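Long-range contacts in pyruvate formate-lyase 2 (Archaeoglobus fulgidus, PDB 2F3O), which is of unknown function but belongs to the glycyl radical enzymes, whose relatives include pyruvate formate-lyase and glycerol dehydratase, and probably acts as a lyase: residues E323-G328 against M632-G637; N268-I273 against P316-L321. All coordinates share one frame; numbering follows the deposited sequence.

Contact 1: E323-G328 against M632-G637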
loop_
_atom_site.group_PDB
_atom_site.type_symbol
_atom_site.label_atom_id
_atom_site.label_comp_id
_atom_site.label_asym_id
_atom_site.label_seq_id
_atom_site.Cartn_x
_atom_site.Cartn_y
_atom_site.Cartn_z
ATOM N N GLU A 323 26.143 0.329 -36.916
ATOM C CA GLU A 323 25.839 0.974 -38.195
ATOM C C GLU A 323 25.055 0.103 -39.176
ATOM O O GLU A 323 24.480 0.614 -40.126
ATOM C CB GLU A 323 27.114 1.442 -38.880
ATOM C CG GLU A 323 27.585 2.803 -38.436
ATOM C CD GLU A 323 26.667 3.919 -38.879
ATOM O OE1 GLU A 323 26.090 3.845 -39.998
ATOM O OE2 GLU A 323 26.537 4.878 -38.092
ATOM N N GLN A 324 25.055 -1.207 -38.971
ATOM C CA GLN A 324 24.296 -2.076 -39.850
ATOM C C GLN A 324 22.853 -2.130 -39.400
ATOM O O GLN A 324 21.946 -2.231 -40.225
ATOM C CB GLN A 324 24.878 -3.488 -39.864
ATOM C CG GLN A 324 26.162 -3.644 -40.672
ATOM C CD GLN A 324 26.919 -4.930 -40.325
ATOM O OE1 GLN A 324 26.376 -5.837 -39.679
ATOM N NE2 GLN A 324 28.178 -5.010 -40.753
ATOM N N TYR A 325 22.644 -2.074 -38.086
ATOM C CA TYR A 325 21.306 -2.241 -37.528
ATOM C C TYR A 325 20.608 -0.903 -37.367
ATOM O O TYR A 325 19.386 -0.847 -37.251
ATOM C CB TYR A 325 21.354 -2.964 -36.189
ATOM C CG TYR A 325 21.740 -4.424 -36.254
ATOM C CD1 TYR A 325 23.072 -4.810 -36.259
ATOM C CD2 TYR A 325 20.771 -5.428 -36.270
ATOM C CE1 TYR A 325 23.440 -6.170 -36.306
ATOM C CE2 TYR A 325 21.131 -6.795 -36.296
ATOM C CZ TYR A 325 22.468 -7.150 -36.325
ATOM O OH TYR A 325 22.851 -8.463 -36.355
ATOM N N PHE A 326 21.380 0.180 -37.376
ATOM C CA PHE A 326 20.803 1.520 -37.213
ATOM C C PHE A 326 21.338 2.546 -38.226
ATOM O O PHE A 326 21.618 3.693 -37.857
ATOM C CB PHE A 326 21.004 2.031 -35.777
ATOM C CG PHE A 326 20.436 1.121 -34.726
ATOM C CD1 PHE A 326 21.235 0.182 -34.083
ATOM C CD2 PHE A 326 19.100 1.178 -34.397
ATOM C CE1 PHE A 326 20.701 -0.676 -33.129
ATOM C CE2 PHE A 326 18.568 0.328 -33.447
ATOM C CZ PHE A 326 19.367 -0.597 -32.815
ATOM N N SER A 327 21.451 2.136 -39.494
ATOM C CA SER A 327 22.072 2.948 -40.554
ATOM C C SER A 327 21.276 4.199 -40.852
ATOM O O SER A 327 20.052 4.187 -40.782
ATOM C CB SER A 327 22.182 2.140 -41.851
ATOM O OG SER A 327 23.324 2.518 -42.601
ATOM N N GLY A 328 21.960 5.283 -41.179
ATOM C CA GLY A 328 21.257 6.492 -41.539
ATOM C C GLY A 328 21.279 7.562 -40.488
ATOM O O GLY A 328 20.380 8.404 -40.443
ATOM N N MET A 632 13.871 0.196 -37.504
ATOM C CA MET A 632 15.144 0.921 -37.751
ATOM C C MET A 632 15.760 0.355 -39.022
ATOM O O MET A 632 15.070 0.250 -40.023
ATOM C CB MET A 632 16.134 0.888 -36.572
ATOM C CG MET A 632 15.607 1.518 -35.278
ATOM S SD MET A 632 14.788 3.115 -35.474
ATOM C CE MET A 632 16.140 4.154 -36.029
ATOM N N THR A 633 17.027 -0.036 -39.003
ATOM C CA THR A 633 17.500 -0.866 -40.111
ATOM C C THR A 633 17.859 -2.262 -39.634
ATOM O O THR A 633 18.670 -2.933 -40.259
ATOM C CB THR A 633 18.668 -0.248 -40.973
ATOM O OG1 THR A 633 19.889 -0.219 -40.234
ATOM C CG2 THR A 633 18.337 1.150 -41.456
ATOM N N THR A 634 17.242 -2.704 -38.536
ATOM C CA THR A 634 17.511 -4.046 -38.016
ATOM C C THR A 634 16.838 -5.122 -38.845
ATOM O O THR A 634 17.163 -6.289 -38.693
ATOM C CB THR A 634 17.054 -4.263 -36.550
ATOM O OG1 THR A 634 15.624 -4.350 -36.498
ATOM C CG2 THR A 634 17.551 -3.162 -35.624
ATOM N N ASN A 635 15.898 -4.743 -39.710
ATOM C CA ASN A 635 15.326 -5.708 -40.642
ATOM C C ASN A 635 16.393 -6.193 -41.601
ATOM O O ASN A 635 16.379 -7.362 -42.004
ATOM C CB ASN A 635 14.149 -5.142 -41.418
ATOM C CG ASN A 635 14.560 -4.096 -42.401
ATOM O OD1 ASN A 635 15.321 -3.188 -42.071
ATOM N ND2 ASN A 635 14.074 -4.210 -43.623
ATOM N N VAL A 636 17.333 -5.301 -41.923
ATOM C CA VAL A 636 18.491 -5.653 -42.720
ATOM C C VAL A 636 19.468 -6.472 -41.874
ATOM O O VAL A 636 19.905 -7.551 -42.284
ATOM C CB VAL A 636 19.185 -4.402 -43.295
ATOM C CG1 VAL A 636 20.462 -4.784 -44.069
ATOM C CG2 VAL A 636 18.215 -3.623 -44.173
ATOM N N GLY A 637 19.781 -5.966 -40.687
ATOM C CA GLY A 637 20.783 -6.583 -39.838
ATOM C C GLY A 637 20.420 -8.004 -39.460
ATOM O O GLY A 637 21.269 -8.904 -39.551
#

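Contact 2: N268-I273 against P316-L321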
loop_
_atom_site.group_PDB
_atom_site.type_symbol
_atom_site.label_atom_id
_atom_site.label_comp_id
_atom_site.label_asym_id
_atom_site.label_seq_id
_atom_site.Cartn_x
_atom_site.Cartn_y
_atom_site.Cartn_z
ATOM N N ASN A 268 21.818 12.384 -21.079
ATOM C CA ASN A 268 21.162 11.212 -21.652
ATOM C C ASN A 268 21.659 10.952 -23.033
ATOM O O ASN A 268 21.927 11.910 -23.770
ATOM C CB ASN A 268 19.668 11.454 -21.741
ATOM C CG ASN A 268 19.083 11.773 -20.418
ATOM O OD1 ASN A 268 18.774 10.873 -19.635
ATOM N ND2 ASN A 268 18.947 13.062 -20.130
ATOM N N TYR A 269 21.732 9.674 -23.404
ATOM C CA TYR A 269 22.281 9.302 -24.701
ATOM C C TYR A 269 21.402 9.751 -25.877
ATOM O O TYR A 269 20.228 10.065 -25.712
ATOM C CB TYR A 269 22.719 7.816 -24.732
ATOM C CG TYR A 269 21.713 6.833 -25.247
ATOM C CD1 TYR A 269 22.026 5.998 -26.313
ATOM C CD2 TYR A 269 20.445 6.729 -24.671
ATOM C CE1 TYR A 269 21.106 5.080 -26.806
ATOM C CE2 TYR A 269 19.504 5.826 -25.163
ATOM C CZ TYR A 269 19.846 4.997 -26.231
ATOM O OH TYR A 269 18.917 4.113 -26.723
ATOM N N GLU A 270 22.016 9.780 -27.056
ATOM C CA GLU A 270 21.564 10.499 -28.263
ATOM C C GLU A 270 20.208 10.156 -28.848
ATOM O O GLU A 270 19.775 10.825 -29.779
ATOM C CB GLU A 270 22.570 10.243 -29.373
ATOM C CG GLU A 270 23.883 9.713 -28.849
ATOM C CD GLU A 270 24.004 8.185 -28.853
ATOM O OE1 GLU A 270 23.431 7.521 -29.754
ATOM O OE2 GLU A 270 24.694 7.652 -27.945
ATOM N N GLN A 271 19.540 9.123 -28.347
ATOM C CA GLN A 271 18.348 8.647 -29.024
ATOM C C GLN A 271 17.021 9.226 -28.530
ATOM O O GLN A 271 16.590 8.988 -27.400
ATOM C CB GLN A 271 18.299 7.122 -29.030
ATOM C CG GLN A 271 19.555 6.490 -29.530
ATOM C CD GLN A 271 19.834 6.868 -30.938
ATOM O OE1 GLN A 271 18.966 6.720 -31.788
ATOM N NE2 GLN A 271 21.043 7.361 -31.211
ATOM N N ALA A 272 16.393 9.995 -29.404
ATOM C CA ALA A 272 14.965 10.259 -29.343
ATOM C C ALA A 272 14.485 11.168 -28.239
ATOM O O ALA A 272 13.329 11.082 -27.854
ATOM C CB ALA A 272 14.164 8.973 -29.375
ATOM N N ILE A 273 15.361 12.025 -27.727
ATOM C CA ILE A 273 14.941 13.016 -26.757
ATOM C C ILE A 273 14.165 14.073 -27.529
ATOM O O ILE A 273 14.739 14.831 -28.294
ATOM C CB ILE A 273 16.143 13.655 -26.072
ATOM C CG1 ILE A 273 17.049 12.582 -25.503
ATOM C CG2 ILE A 273 15.703 14.593 -24.976
ATOM C CD1 ILE A 273 18.257 13.141 -24.817
ATOM N N PRO A 316 25.079 9.967 -34.448
ATOM C CA PRO A 316 25.249 8.989 -33.363
ATOM C C PRO A 316 26.646 8.373 -33.279
ATOM O O PRO A 316 27.326 8.288 -34.274
ATOM C CB PRO A 316 24.219 7.930 -33.715
ATOM C CG PRO A 316 24.140 7.993 -35.211
ATOM C CD PRO A 316 24.371 9.407 -35.605
ATOM N N ALA A 317 27.075 7.948 -32.096
ATOM C CA ALA A 317 28.411 7.329 -31.921
ATOM C C ALA A 317 28.375 5.819 -32.124
ATOM O O ALA A 317 28.802 5.055 -31.252
ATOM C CB ALA A 317 29.001 7.646 -30.531
ATOM N N PHE A 318 27.865 5.399 -33.275
ATOM C CA PHE A 318 27.664 3.997 -33.546
ATOM C C PHE A 318 28.929 3.385 -34.103
ATOM O O PHE A 318 29.541 3.946 -34.991
ATOM C CB PHE A 318 26.559 3.829 -34.579
ATOM C CG PHE A 318 25.173 4.130 -34.063
ATOM C CD1 PHE A 318 24.871 4.023 -32.719
ATOM C CD2 PHE A 318 24.157 4.461 -34.945
ATOM C CE1 PHE A 318 23.598 4.282 -32.266
ATOM C CE2 PHE A 318 22.891 4.715 -34.490
ATOM C CZ PHE A 318 22.610 4.629 -33.157
ATOM N N ASP A 319 29.302 2.212 -33.613
ATOM C CA ASP A 319 30.395 1.454 -34.214
ATOM C C ASP A 319 29.933 0.747 -35.499
ATOM O O ASP A 319 28.797 0.922 -35.941
ATOM C CB ASP A 319 30.868 0.390 -33.243
ATOM C CG ASP A 319 29.776 -0.592 -32.924
ATOM O OD1 ASP A 319 28.919 -0.224 -32.101
ATOM O OD2 ASP A 319 29.747 -1.707 -33.510
ATOM N N SER A 320 30.807 -0.099 -36.045
ATOM C CA SER A 320 30.588 -0.791 -37.320
ATOM C C SER A 320 29.413 -1.759 -37.340
ATOM O O SER A 320 28.715 -1.853 -38.347
ATOM C CB SER A 320 31.844 -1.549 -37.732
ATOM O OG SER A 320 31.908 -2.798 -37.072
ATOM N N LEU A 321 29.200 -2.479 -36.240
ATOM C CA LEU A 321 28.052 -3.373 -36.142
ATOM C C LEU A 321 26.771 -2.566 -35.925
ATOM O O LEU A 321 25.775 -2.800 -36.603
ATOM C CB LEU A 321 28.250 -4.408 -35.038
ATOM C CG LEU A 321 29.633 -5.070 -35.025
ATOM C CD1 LEU A 321 29.852 -5.911 -33.746
ATOM C CD2 LEU A 321 29.870 -5.907 -36.294
#

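Contact 1: E323-G328 against M632-G637
Thr633 reaches across to the end of helix 322-325 with its hydroxyl, which works in two directions at once. OG1 donates to Gln324 O at 2.9 Å, lying above the carbonyl plane, and accepts a nearly straight bond from Ser327 N, also 2.9 Å from OG1. Thr633 sits at the N-cap position of helix 634-640, yet this hydroxyl makes no capping bond; chi1 of 70° places OG1 between backbone N and carbonyl carbon, turned to the other segment. A weak backbone bond joins Thr633 N to Tyr325 O.

The Tyr325 ring lies over the helix turn. Gly637 CA stands 3.9 Å from the ring centroid, shifted toward the rim, in a CH-pi contact, while Thr634 CB meets the ring edge in its plane. Glycine suits this place because a CB there would run into Tyr325 CD2. The phenol OH bonds to Gly142 O.

Phe326, next in the chain, turns its edge to Met632, CD2 lying 3.6 Å from Met632 CG, and presents a face to Thr634 CG2, which is 4.2 Å from CZ. The flexible methionine bends at chi2 and chi3; its side chain also borders Cys426 and a bound glycerol. Thr634 OG1 is satisfied by Pro631 O, and its methyl turns toward Tyr325 CB and the face of the Phe326 ring.

One buried hydroxyl thus supplies a partner to a carbonyl at the helix end and to an amide in the loop beyond it; beside it, two aromatic rings pack on Met632, Thr634 and Gly637.

Contact 2: N268-I273 against P316-L321
Gln271 and Phe318 reach toward each other tip to tip, amide and ring planes 33° apart. From CB the glutamine chain sets out with CG beside the backbone N (chi1 -51°), and the chain bends at chi2; CB, CG and CD serve as a spacer carrying the amide to the contact. There NE2 lies 3.7 Å from Phe318 CZ and 4.1 Å from Pro316 CB. It donates to Glu270 OE1 at 2.8 Å, on the anti side of the carboxylate and close to the amide plane, and also to Ala330 O. Gln271 OE1, the other branch, bonds to a bound glycerol. Glutamine suits the place, since one amide can donate twice and still accept.

Glu270 OE1 is itself 4.1 Å from both Pro316 CB and Phe318 CE1. An alanine at Glu270 would probably leave Gln271 NE2 short of one acceptor, its amide less firmly fixed, and open a gap beside Pro316. Pro316 CB sits over the centre of the Phe318 ring, across the inverse gamma turn at Ala317. The glycerol, and a triethylene glycol near Phe318, probably come from the crystallisation liquor, but such molecules often mark pockets; the arrangement is consistent with a buried pocket lining, as at the active-site cavity of glycyl radical enzymes.

In the fold
Leaving helix 250-267, the chain enters 268-273, runs through helices 278-281, 283-289 and 297-310, and returns at 316-321, where contact 2 closes a short, mostly helical loop. It then enters helix 322-325, at whose end contact 1 opens. That second loop is far longer: it takes in strands of both mixed sheets and closes just after strand 624-628, at the start of helix 634-640. The contacts therefore follow in series, neither nesting nor crossing. They meet directly through Phe318, whose CE2 lies 3.5 Å from Phe326 CB. Contact 2 ties the loop after helix 250-267 to the approach to helix 322-325, and contact 1 ties the end of that helix to the segment after strand 624-628.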